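Local structure of serine protease pet (Escherichia coli, 4OM9) at residues I497-N505 against E577-N585. The protein is a secreted autotransporter enterotoxin of enteroaggregative E. coli that probably acts as a serine endopeptidase, with alpha-fodrin a likely target. Numbering follows the deposited sequence.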
loop_
_atom_site.group_PDB
_atom_site.type_symbol
_atom_site.label_atom_id
_atom_site.label_comp_id
_atom_site.label_asym_id
_atom_site.label_seq_id
_atom_site.Cartn_x
_atom_site.Cartn_y
_atom_site.Cartn_z
ATOM N N ILE A 497 8.004 7.419 -8.632
ATOM C CA ILE A 497 7.099 7.252 -7.501
ATOM C C ILE A 497 6.350 5.921 -7.583
ATOM O O ILE A 497 5.647 5.664 -8.546
ATOM C CB ILE A 497 6.095 8.412 -7.447
ATOM C CG1 ILE A 497 6.853 9.739 -7.369
ATOM C CG2 ILE A 497 5.142 8.247 -6.267
ATOM C CD1 ILE A 497 6.174 10.887 -8.098
ATOM N N LEU A 498 6.531 5.060 -6.592
ATOM C CA LEU A 498 5.858 3.768 -6.588
ATOM C C LEU A 498 4.669 3.829 -5.636
ATOM O O LEU A 498 4.853 4.117 -4.430
ATOM C CB LEU A 498 6.814 2.649 -6.183
ATOM C CG LEU A 498 7.839 2.078 -7.188
ATOM C CD1 LEU A 498 7.788 2.722 -8.606
ATOM C CD2 LEU A 498 9.247 2.110 -6.620
ATOM N N ASP A 499 3.481 3.579 -6.201
ATOM C CA ASP A 499 2.146 3.665 -5.569
ATOM C C ASP A 499 1.557 2.318 -5.215
ATOM O O ASP A 499 0.467 2.237 -4.616
ATOM C CB ASP A 499 1.132 4.319 -6.530
ATOM C CG ASP A 499 0.554 5.569 -5.985
ATOM O OD1 ASP A 499 1.025 5.975 -4.915
ATOM O OD2 ASP A 499 -0.339 6.159 -6.619
ATOM N N GLY A 500 2.206 1.266 -5.708
ATOM C CA GLY A 500 1.710 -0.087 -5.536
ATOM C C GLY A 500 2.638 -0.898 -4.658
ATOM O O GLY A 500 3.557 -0.358 -4.049
ATOM N N ASP A 501 2.395 -2.200 -4.598
ATOM C CA ASP A 501 3.231 -3.091 -3.807
ATOM C C ASP A 501 4.469 -3.514 -4.586
ATOM O O ASP A 501 4.384 -3.905 -5.765
ATOM C CB ASP A 501 2.433 -4.322 -3.368
ATOM C CG ASP A 501 1.309 -3.966 -2.450
ATOM O OD1 ASP A 501 1.583 -3.312 -1.416
ATOM O OD2 ASP A 501 0.149 -4.313 -2.762
ATOM N N ILE A 502 5.610 -3.440 -3.913
ATOM C CA ILE A 502 6.892 -3.770 -4.500
ATOM C C ILE A 502 7.602 -4.851 -3.705
ATOM O O ILE A 502 8.003 -4.629 -2.553
ATOM C CB ILE A 502 7.816 -2.553 -4.573
ATOM C CG1 ILE A 502 7.165 -1.439 -5.388
ATOM C CG2 ILE A 502 9.133 -2.953 -5.226
ATOM C CD1 ILE A 502 7.152 -1.748 -6.916
ATOM N N GLN A 503 7.751 -6.014 -4.328
ATOM C CA GLN A 503 8.512 -7.124 -3.779
ATOM C C GLN A 503 9.639 -7.415 -4.752
ATOM O O GLN A 503 9.391 -7.883 -5.864
ATOM C CB GLN A 503 7.621 -8.358 -3.583
ATOM C CG GLN A 503 8.363 -9.636 -3.242
ATOM C CD GLN A 503 9.051 -9.558 -1.897
ATOM O OE1 GLN A 503 8.394 -9.406 -0.861
ATOM N NE2 GLN A 503 10.391 -9.634 -1.901
ATOM N N ALA A 504 10.869 -7.127 -4.353
ATOM C CA ALA A 504 11.999 -7.230 -5.262
ATOM C C ALA A 504 13.241 -7.778 -4.566
ATOM O O ALA A 504 13.446 -7.538 -3.377
ATOM C CB ALA A 504 12.298 -5.866 -5.876
ATOM N N ASN A 505 14.066 -8.518 -5.305
ATOM C CA ASN A 505 15.333 -8.981 -4.761
ATOM C C ASN A 505 16.112 -7.786 -4.251
ATOM O O ASN A 505 16.569 -7.772 -3.119
ATOM C CB ASN A 505 16.148 -9.735 -5.811
ATOM C CG ASN A 505 15.363 -10.862 -6.467
ATOM O OD1 ASN A 505 14.551 -11.522 -5.824
ATOM N ND2 ASN A 505 15.602 -11.076 -7.755
ATOM N N GLU A 577 -4.601 3.631 0.660
ATOM C CA GLU A 577 -4.141 2.259 0.673
ATOM C C GLU A 577 -2.668 2.170 1.068
ATOM O O GLU A 577 -1.805 2.808 0.470
ATOM C CB GLU A 577 -4.373 1.617 -0.697
ATOM C CG GLU A 577 -5.818 1.154 -0.896
ATOM C CD GLU A 577 -6.390 1.572 -2.227
ATOM O OE1 GLU A 577 -5.605 1.707 -3.191
ATOM O OE2 GLU A 577 -7.619 1.775 -2.313
ATOM N N THR A 578 -2.393 1.358 2.076
ATOM C CA THR A 578 -1.033 1.113 2.524
ATOM C C THR A 578 -0.369 0.102 1.605
ATOM O O THR A 578 -0.986 -0.900 1.228
ATOM C CB THR A 578 -1.022 0.614 3.968
ATOM O OG1 THR A 578 -1.633 1.613 4.781
ATOM C CG2 THR A 578 0.410 0.360 4.459
ATOM N N ARG A 579 0.879 0.371 1.238
ATOM C CA ARG A 579 1.567 -0.439 0.252
ATOM C C ARG A 579 2.796 -1.064 0.880
ATOM O O ARG A 579 3.408 -0.449 1.758
ATOM C CB ARG A 579 1.956 0.407 -0.970
ATOM C CG ARG A 579 0.767 1.017 -1.686
ATOM C CD ARG A 579 -0.157 -0.086 -2.211
ATOM N NE ARG A 579 -1.005 0.393 -3.298
ATOM C CZ ARG A 579 -2.207 -0.109 -3.573
ATOM N NH1 ARG A 579 -2.679 -1.108 -2.840
ATOM N NH2 ARG A 579 -2.932 0.379 -4.573
ATOM N N LYS A 580 3.140 -2.278 0.451
ATOM C CA LYS A 580 4.293 -2.972 0.995
ATOM C C LYS A 580 5.503 -2.848 0.062
ATOM O O LYS A 580 5.414 -3.065 -1.139
ATOM C CB LYS A 580 3.981 -4.444 1.253
ATOM C CG LYS A 580 2.843 -4.696 2.221
ATOM C CD LYS A 580 3.285 -4.603 3.669
ATOM C CE LYS A 580 2.182 -5.073 4.621
ATOM N NZ LYS A 580 1.766 -6.481 4.332
ATOM N N PHE A 581 6.624 -2.466 0.629
ATOM C CA PHE A 581 7.869 -2.416 -0.101
ATOM C C PHE A 581 8.843 -3.296 0.679
ATOM O O PHE A 581 9.206 -2.996 1.853
ATOM C CB PHE A 581 8.369 -0.979 -0.253
ATOM C CG PHE A 581 7.331 -0.020 -0.789
ATOM C CD1 PHE A 581 6.369 0.533 0.054
ATOM C CD2 PHE A 581 7.319 0.342 -2.135
ATOM C CE1 PHE A 581 5.406 1.412 -0.437
ATOM C CE2 PHE A 581 6.361 1.232 -2.633
ATOM C CZ PHE A 581 5.406 1.764 -1.774
ATOM N N ARG A 582 9.191 -4.410 0.040
ATOM C CA ARG A 582 10.091 -5.411 0.577
ATOM C C ARG A 582 11.234 -5.613 -0.400
ATOM O O ARG A 582 11.013 -5.726 -1.622
ATOM C CB ARG A 582 9.365 -6.735 0.814
ATOM C CG ARG A 582 8.218 -6.689 1.844
ATOM C CD ARG A 582 8.759 -6.352 3.233
ATOM N NE ARG A 582 7.739 -6.294 4.288
ATOM C CZ ARG A 582 7.031 -5.207 4.600
ATOM N NH1 ARG A 582 7.205 -4.072 3.926
ATOM N NH2 ARG A 582 6.143 -5.254 5.590
ATOM N N PHE A 583 12.453 -5.672 0.134
ATOM C CA PHE A 583 13.634 -5.899 -0.685
ATOM C C PHE A 583 14.824 -6.300 0.169
ATOM O O PHE A 583 14.940 -5.864 1.303
ATOM C CB PHE A 583 13.970 -4.642 -1.484
ATOM C CG PHE A 583 14.076 -3.410 -0.640
ATOM C CD1 PHE A 583 15.250 -3.112 0.038
ATOM C CD2 PHE A 583 12.988 -2.551 -0.511
ATOM C CE1 PHE A 583 15.332 -1.985 0.845
ATOM C CE2 PHE A 583 13.070 -1.429 0.268
ATOM C CZ PHE A 583 14.251 -1.144 0.955
ATOM N N ASP A 584 15.713 -7.124 -0.369
ATOM C CA ASP A 584 16.905 -7.480 0.379
ATOM C C ASP A 584 17.759 -6.243 0.564
ATOM O O ASP A 584 18.199 -5.942 1.673
ATOM C CB ASP A 584 17.690 -8.585 -0.317
ATOM C CG ASP A 584 16.941 -9.886 -0.317
ATOM O OD1 ASP A 584 16.222 -10.123 0.679
ATOM O OD2 ASP A 584 17.044 -10.652 -1.306
ATOM N N ASN A 585 17.946 -5.507 -0.523
ATOM C CA ASN A 585 18.776 -4.321 -0.488
ATOM C C ASN A 585 18.311 -3.211 -1.419
ATOM O O ASN A 585 17.952 -3.447 -2.565
ATOM C CB ASN A 585 20.226 -4.689 -0.827
ATOM C CG ASN A 585 20.837 -5.634 0.188
ATOM O OD1 ASN A 585 21.272 -5.211 1.260
ATOM N ND2 ASN A 585 20.867 -6.922 -0.139
HETATM O O HOH W 1 -1.680 1.993 -6.943
HETATM O O HOH W 2 15.956 -12.531 -2.815
#
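With CG set beside its own backbone N (chi1 -61°) and the chain bent at chi2, the Arg579 side chain reaches the loop at Asp499 and Gly500. There Arg579 NE donates to Asp499 O over 2.7 Å, in the guanidinium plane and on a carbonyl lone pair. A water accepts from Arg579 NH2 and donates weakly to the same carbonyl, while Asp499's carboxylate turns elsewhere, to His519 and Gln517. In Asp501, CG lies anti to the carbonyl carbon (chi1 -64°), which brings OD1 over to the neighbouring strand; Asp501 OD1 takes the Lys580 N-H at 2.6 Å in a nearly straight bond, in the place the parallel register would give to Gly500 O. The two segments belong to neighbouring coils of the right-handed parallel beta-helix of the autotransporter passenger domain, separated in sequence by a long insertion with helices. Strands 502-504 and 579-583 run parallel, joined by Ile502 N to Lys580 O, Arg582 N to Ile502 O and Ala504 N to Arg582 O. Inside the coil, Phe581 lays CD2 against Ile502 CG1 at 3.7 Å and meets Leu498 CB at its ring edge. On the other face Gln503 OE1 rests 3.3 Å from Arg582 CB, whereas the Arg582 guanidinium reaches onward to Asp600 and Glu602. Asp584 N donates to Asn505 O at the corner.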